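Local coordinates for protein VP5 (Halorubrum pleomorphic virus 2, PDB 6QGI) that serves as the envelope protein of a haloarchaeal pleomorphic virus and probably drives fusion of the viral membrane with that of the host cell, at residues A122-I127 / D141-L146; S126-V131 / L156-S161. One frame throughout, in Å; residues are numbered along the deposited sequence.

Contact 1: residues A122-I127 / D141-L146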
loop_
_atom_site.group_PDB
_atom_site.type_symbol
_atom_site.label_atom_id
_atom_site.label_comp_id
_atom_site.label_asym_id
_atom_site.label_seq_id
_atom_site.Cartn_x
_atom_site.Cartn_y
_atom_site.Cartn_z
ATOM N N ALA A 122 2.564 19.362 -3.767
ATOM C CA ALA A 122 2.137 20.092 -4.970
ATOM C C ALA A 122 0.607 20.222 -5.019
ATOM O O ALA A 122 0.084 21.308 -5.296
ATOM C CB ALA A 122 2.643 19.388 -6.219
ATOM N N GLU A 123 -0.099 19.113 -4.725
ATOM C CA GLU A 123 -1.560 19.030 -4.669
ATOM C C GLU A 123 -2.089 19.894 -3.532
ATOM O O GLU A 123 -3.113 20.559 -3.707
ATOM C CB GLU A 123 -1.983 17.570 -4.478
ATOM C CG GLU A 123 -3.462 17.301 -4.641
ATOM C CD GLU A 123 -3.804 15.856 -4.356
ATOM O OE1 GLU A 123 -4.384 15.198 -5.248
ATOM O OE2 GLU A 123 -3.492 15.381 -3.242
ATOM N N LEU A 124 -1.385 19.890 -2.373
ATOM C CA LEU A 124 -1.733 20.700 -1.208
ATOM C C LEU A 124 -1.609 22.178 -1.558
ATOM O O LEU A 124 -2.481 22.957 -1.182
ATOM C CB LEU A 124 -0.860 20.346 0.019
ATOM C CG LEU A 124 -1.096 21.154 1.314
ATOM C CD1 LEU A 124 -2.502 20.945 1.869
ATOM C CD2 LEU A 124 -0.057 20.821 2.368
ATOM N N ASP A 125 -0.548 22.553 -2.312
ATOM C CA ASP A 125 -0.309 23.931 -2.738
ATOM C C ASP A 125 -1.465 24.438 -3.603
ATOM O O ASP A 125 -1.930 25.561 -3.384
ATOM C CB ASP A 125 1.028 24.059 -3.480
ATOM C CG ASP A 125 1.411 25.492 -3.824
ATOM O OD1 ASP A 125 1.336 26.367 -2.922
ATOM O OD2 ASP A 125 1.794 25.740 -4.991
ATOM N N SER A 126 -1.959 23.596 -4.537
ATOM C CA SER A 126 -3.089 23.939 -5.401
ATOM C C SER A 126 -4.417 23.907 -4.620
ATOM O O SER A 126 -5.348 24.601 -5.021
ATOM C CB SER A 126 -3.144 23.053 -6.641
ATOM O OG SER A 126 -3.139 21.671 -6.329
ATOM N N ILE A 127 -4.493 23.160 -3.487
ATOM C CA ILE A 127 -5.669 23.170 -2.602
ATOM C C ILE A 127 -5.705 24.544 -1.921
ATOM O O ILE A 127 -6.710 25.250 -2.022
ATOM C CB ILE A 127 -5.687 22.007 -1.561
ATOM C CG1 ILE A 127 -6.044 20.657 -2.210
ATOM C CG2 ILE A 127 -6.631 22.315 -0.387
ATOM C CD1 ILE A 127 -5.458 19.421 -1.479
ATOM N N ASP A 141 -11.482 27.124 7.495
ATOM C CA ASP A 141 -12.795 26.508 7.265
ATOM C C ASP A 141 -12.658 25.062 6.766
ATOM O O ASP A 141 -13.632 24.300 6.833
ATOM C CB ASP A 141 -13.620 27.339 6.267
ATOM C CG ASP A 141 -13.891 28.762 6.723
ATOM O OD1 ASP A 141 -14.546 28.934 7.775
ATOM O OD2 ASP A 141 -13.454 29.702 6.023
ATOM N N VAL A 142 -11.458 24.684 6.270
ATOM C CA VAL A 142 -11.199 23.336 5.757
ATOM C C VAL A 142 -10.079 22.636 6.569
ATOM O O VAL A 142 -10.086 21.407 6.657
ATOM C CB VAL A 142 -10.922 23.296 4.224
ATOM C CG1 VAL A 142 -12.169 23.670 3.432
ATOM C CG2 VAL A 142 -9.750 24.189 3.820
ATOM N N PHE A 143 -9.148 23.414 7.173
ATOM C CA PHE A 143 -8.033 22.904 7.982
ATOM C C PHE A 143 -8.189 23.252 9.461
ATOM O O PHE A 143 -8.733 24.307 9.780
ATOM C CB PHE A 143 -6.684 23.440 7.472
ATOM C CG PHE A 143 -6.324 22.996 6.078
ATOM C CD1 PHE A 143 -5.817 21.724 5.843
ATOM C CD2 PHE A 143 -6.470 23.859 4.999
ATOM C CE1 PHE A 143 -5.477 21.318 4.549
ATOM C CE2 PHE A 143 -6.156 23.443 3.702
ATOM C CZ PHE A 143 -5.658 22.179 3.486
ATOM N N LEU A 144 -7.692 22.370 10.365
ATOM C CA LEU A 144 -7.746 22.571 11.821
ATOM C C LEU A 144 -6.983 23.846 12.218
ATOM O O LEU A 144 -7.493 24.641 13.005
ATOM C CB LEU A 144 -7.188 21.345 12.565
ATOM C CG LEU A 144 -7.278 21.356 14.095
ATOM C CD1 LEU A 144 -8.697 21.132 14.578
ATOM C CD2 LEU A 144 -6.364 20.323 14.697
ATOM N N MET A 145 -5.776 24.039 11.637
ATOM C CA MET A 145 -4.891 25.203 11.800
ATOM C C MET A 145 -4.441 25.373 13.246
ATOM O O MET A 145 -4.180 26.493 13.686
ATOM C CB MET A 145 -5.559 26.499 11.283
ATOM C CG MET A 145 -6.016 26.421 9.836
ATOM S SD MET A 145 -4.650 26.423 8.665
ATOM C CE MET A 145 -4.323 28.182 8.566
ATOM N N LEU A 146 -4.325 24.255 13.970
ATOM C CA LEU A 146 -3.887 24.250 15.361
ATOM C C LEU A 146 -2.512 23.631 15.504
ATOM O O LEU A 146 -2.098 22.830 14.662
ATOM C CB LEU A 146 -4.878 23.484 16.263
ATOM C CG LEU A 146 -6.248 24.093 16.528
ATOM C CD1 LEU A 146 -7.038 23.210 17.462
ATOM C CD2 LEU A 146 -6.144 25.488 17.117
#

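Contact 2: residues S126-V131 / L156-S161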
loop_
_atom_site.group_PDB
_atom_site.type_symbol
_atom_site.label_atom_id
_atom_site.label_comp_id
_atom_site.label_asym_id
_atom_site.label_seq_id
_atom_site.Cartn_x
_atom_site.Cartn_y
_atom_site.Cartn_z
ATOM N N SER A 126 -1.959 23.596 -4.537
ATOM C CA SER A 126 -3.089 23.939 -5.401
ATOM C C SER A 126 -4.417 23.907 -4.620
ATOM O O SER A 126 -5.348 24.601 -5.021
ATOM C CB SER A 126 -3.144 23.053 -6.641
ATOM O OG SER A 126 -3.139 21.671 -6.329
ATOM N N ILE A 127 -4.493 23.160 -3.487
ATOM C CA ILE A 127 -5.669 23.170 -2.602
ATOM C C ILE A 127 -5.705 24.544 -1.921
ATOM O O ILE A 127 -6.710 25.250 -2.022
ATOM C CB ILE A 127 -5.687 22.007 -1.561
ATOM C CG1 ILE A 127 -6.044 20.657 -2.210
ATOM C CG2 ILE A 127 -6.631 22.315 -0.387
ATOM C CD1 ILE A 127 -5.458 19.421 -1.479
ATOM N N LEU A 128 -4.576 24.934 -1.277
ATOM C CA LEU A 128 -4.405 26.207 -0.567
ATOM C C LEU A 128 -4.607 27.410 -1.508
ATOM O O LEU A 128 -5.003 28.471 -1.035
ATOM C CB LEU A 128 -3.030 26.291 0.131
ATOM C CG LEU A 128 -2.674 25.193 1.147
ATOM C CD1 LEU A 128 -1.194 25.184 1.437
ATOM C CD2 LEU A 128 -3.443 25.337 2.431
ATOM N N SER A 129 -4.361 27.240 -2.828
ATOM C CA SER A 129 -4.596 28.280 -3.832
ATOM C C SER A 129 -6.099 28.436 -4.033
ATOM O O SER A 129 -6.626 29.537 -3.877
ATOM C CB SER A 129 -3.906 27.939 -5.152
ATOM O OG SER A 129 -2.494 27.933 -5.030
ATOM N N THR A 130 -6.790 27.312 -4.307
ATOM C CA THR A 130 -8.239 27.218 -4.512
ATOM C C THR A 130 -9.011 27.694 -3.263
ATOM O O THR A 130 -10.066 28.318 -3.404
ATOM C CB THR A 130 -8.625 25.772 -4.886
ATOM O OG1 THR A 130 -7.810 25.323 -5.962
ATOM C CG2 THR A 130 -10.059 25.645 -5.305
ATOM N N VAL A 131 -8.487 27.412 -2.056
ATOM C CA VAL A 131 -9.122 27.802 -0.792
ATOM C C VAL A 131 -9.014 29.335 -0.619
ATOM O O VAL A 131 -10.049 29.989 -0.502
ATOM C CB VAL A 131 -8.570 27.000 0.426
ATOM C CG1 VAL A 131 -9.090 27.556 1.740
ATOM C CG2 VAL A 131 -8.922 25.515 0.316
ATOM N N LEU A 156 -0.614 28.010 7.081
ATOM C CA LEU A 156 -0.279 26.670 6.612
ATOM C C LEU A 156 0.036 26.811 5.133
ATOM O O LEU A 156 -0.836 27.211 4.358
ATOM C CB LEU A 156 -1.429 25.674 6.887
ATOM C CG LEU A 156 -1.374 24.290 6.216
ATOM C CD1 LEU A 156 -0.248 23.430 6.774
ATOM C CD2 LEU A 156 -2.693 23.575 6.359
ATOM N N LEU A 157 1.304 26.576 4.758
ATOM C CA LEU A 157 1.773 26.735 3.382
ATOM C C LEU A 157 2.437 25.464 2.842
ATOM O O LEU A 157 2.883 24.612 3.608
ATOM C CB LEU A 157 2.742 27.929 3.285
ATOM C CG LEU A 157 2.171 29.312 3.662
ATOM C CD1 LEU A 157 3.267 30.330 3.834
ATOM C CD2 LEU A 157 1.136 29.796 2.652
ATOM N N ALA A 158 2.461 25.329 1.515
ATOM C CA ALA A 158 3.064 24.198 0.823
ATOM C C ALA A 158 3.995 24.715 -0.260
ATOM O O ALA A 158 3.583 25.504 -1.113
ATOM C CB ALA A 158 1.991 23.298 0.237
ATOM N N ASN A 159 5.271 24.323 -0.176
ATOM C CA ASN A 159 6.306 24.743 -1.116
ATOM C C ASN A 159 6.682 23.551 -2.002
ATOM O O ASN A 159 7.429 22.685 -1.546
ATOM C CB ASN A 159 7.508 25.295 -0.357
ATOM C CG ASN A 159 7.118 26.272 0.711
ATOM O OD1 ASN A 159 6.821 27.438 0.442
ATOM N ND2 ASN A 159 7.110 25.814 1.946
ATOM N N PRO A 160 6.121 23.444 -3.236
ATOM C CA PRO A 160 6.427 22.276 -4.086
ATOM C C PRO A 160 7.880 22.227 -4.544
ATOM O O PRO A 160 8.542 23.265 -4.573
ATOM C CB PRO A 160 5.492 22.450 -5.296
ATOM C CG PRO A 160 4.503 23.470 -4.899
ATOM C CD PRO A 160 5.191 24.362 -3.918
ATOM N N SER A 161 8.369 21.022 -4.921
ATOM C CA SER A 161 9.733 20.822 -5.422
ATOM C C SER A 161 10.052 21.873 -6.490
ATOM O O SER A 161 9.221 22.155 -7.358
ATOM C CB SER A 161 9.914 19.410 -5.970
ATOM O OG SER A 161 9.053 19.132 -7.061
#

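Contact 1: residues A122-I127 / D141-L146
F143 pushes the far end of its ring against helix 91-133, where L124 and I127 receive it. The ring comes from the loop that follows this helix and leads to strand 155-159. The phenylalanine leaves the loop toward the helix. CG of F143 lies opposite its own carbonyl carbon and next to the backbone N (chi1 -64°), which brings the ring up to the helix. CZ is the atom that reaches both partners.

L124 touches with one branch. Its CD1 stands 3.8 Å from F143 CZ and is also near F143 CE1, at an oblique approach to the ring. The extended chi1 of L124 (178°) sends this leucine out from the helix to meet the phenylalanine. I127 uses its CG2 methyl, 4.0 Å from F143 CZ. This methyl sits at the ring edge, near the ring plane. L124 and I127 are three positions apart on the helix, so their side chains emerge on one face and meet the same end of the ring.

Within the helix, S126 OG gives E123 O a hydrogen bond of 2.8 Å, arriving above the carbonyl plane. I127 N donates to E123 O from the same face of that plane. Two links lead out of the helix to helix 37-60: E123 forms a salt bridge with R51, and I127 packs on V44 and T47.

All three touching residues are buried, and the two segments bury just 100 Å² between them, both sides summed. The contact is wholly apolar. It therefore rests on dispersion and exclusion of water. F143 lies between the C-terminal part of helix 91-133, L156 of strand 155-159 and V213 of strand 212-215, within the N-terminal envelope-protein family region.

Contact 2: residues S126-V131 / L156-S161
Segment 126-131 of helix 91-133 passes over residues 156-159 of strand 155-159 with the segment axes 8.5 Å apart at closest approach and their directions 133° apart, and the backbones come nearest at L128 and L157, whose CA atoms are 7.4 Å apart. L128 alone carries the helix side of the contact. It leaves the helix toward the strand. With CG opposite the carbonyl carbon (chi1 -57°) and an extended chi2 (164°), both methyls reach the strand backbone.

The two methyls of L128 divide the work. CD1 lies against the main chain, 3.6 Å from L156 O and 3.7 Å from A158 N. It also meets the side chain of A158, with CD1 of L128 3.9 Å from A158 CB. The small alanine leaves the strand toward the helix and lets the leucine methyl settle close to the main chain. CD2 of L128 also comes near L156 O, and it faces CD2 of L156 more loosely at 4.4 Å. L157 leaves its backbone on the side away from the helix and offers mainly its CA to L128 CD1.

T130 OG1 is 2.7 Å from S126 O, in a hydrogen bond nearly along the C=O axis, and also bonds P31 O. T130 N donates to S126 O as well. The strand pairs with strand 176-186 through L157 and N159, so the end of the long helix packs here on a small antiparallel sheet.

L128, L156 and A158 are buried. L156 O, though lined by the L128 methyls, is hydrogen-bonded by K139 NZ. What joins helix to strand is thus van der Waals contact of one leucine with an alanine, a second leucine and the peptide groups between them.

Contacts 1 and 2 both start from helix 91-133, sharing S126 and I127, with centres about 7 Å apart. Both are buried locally, though their centres lie about 24 and 25 Å from the chain's centre; contact 2 alone includes a partly exposed touching residue, L157. Contact 1 sets the helix against a loop through an aromatic ring. Contact 2 sets it against a strand, where a leucine lies on peptide groups as well as on side chains. The two form one apolar cluster: F143 CE2 is 3.5 Å from L128 CD2, and F143 CD1 is 3.7 Å from L156 CD2. Together they pack the C-terminal end of the helix against the chain that follows it.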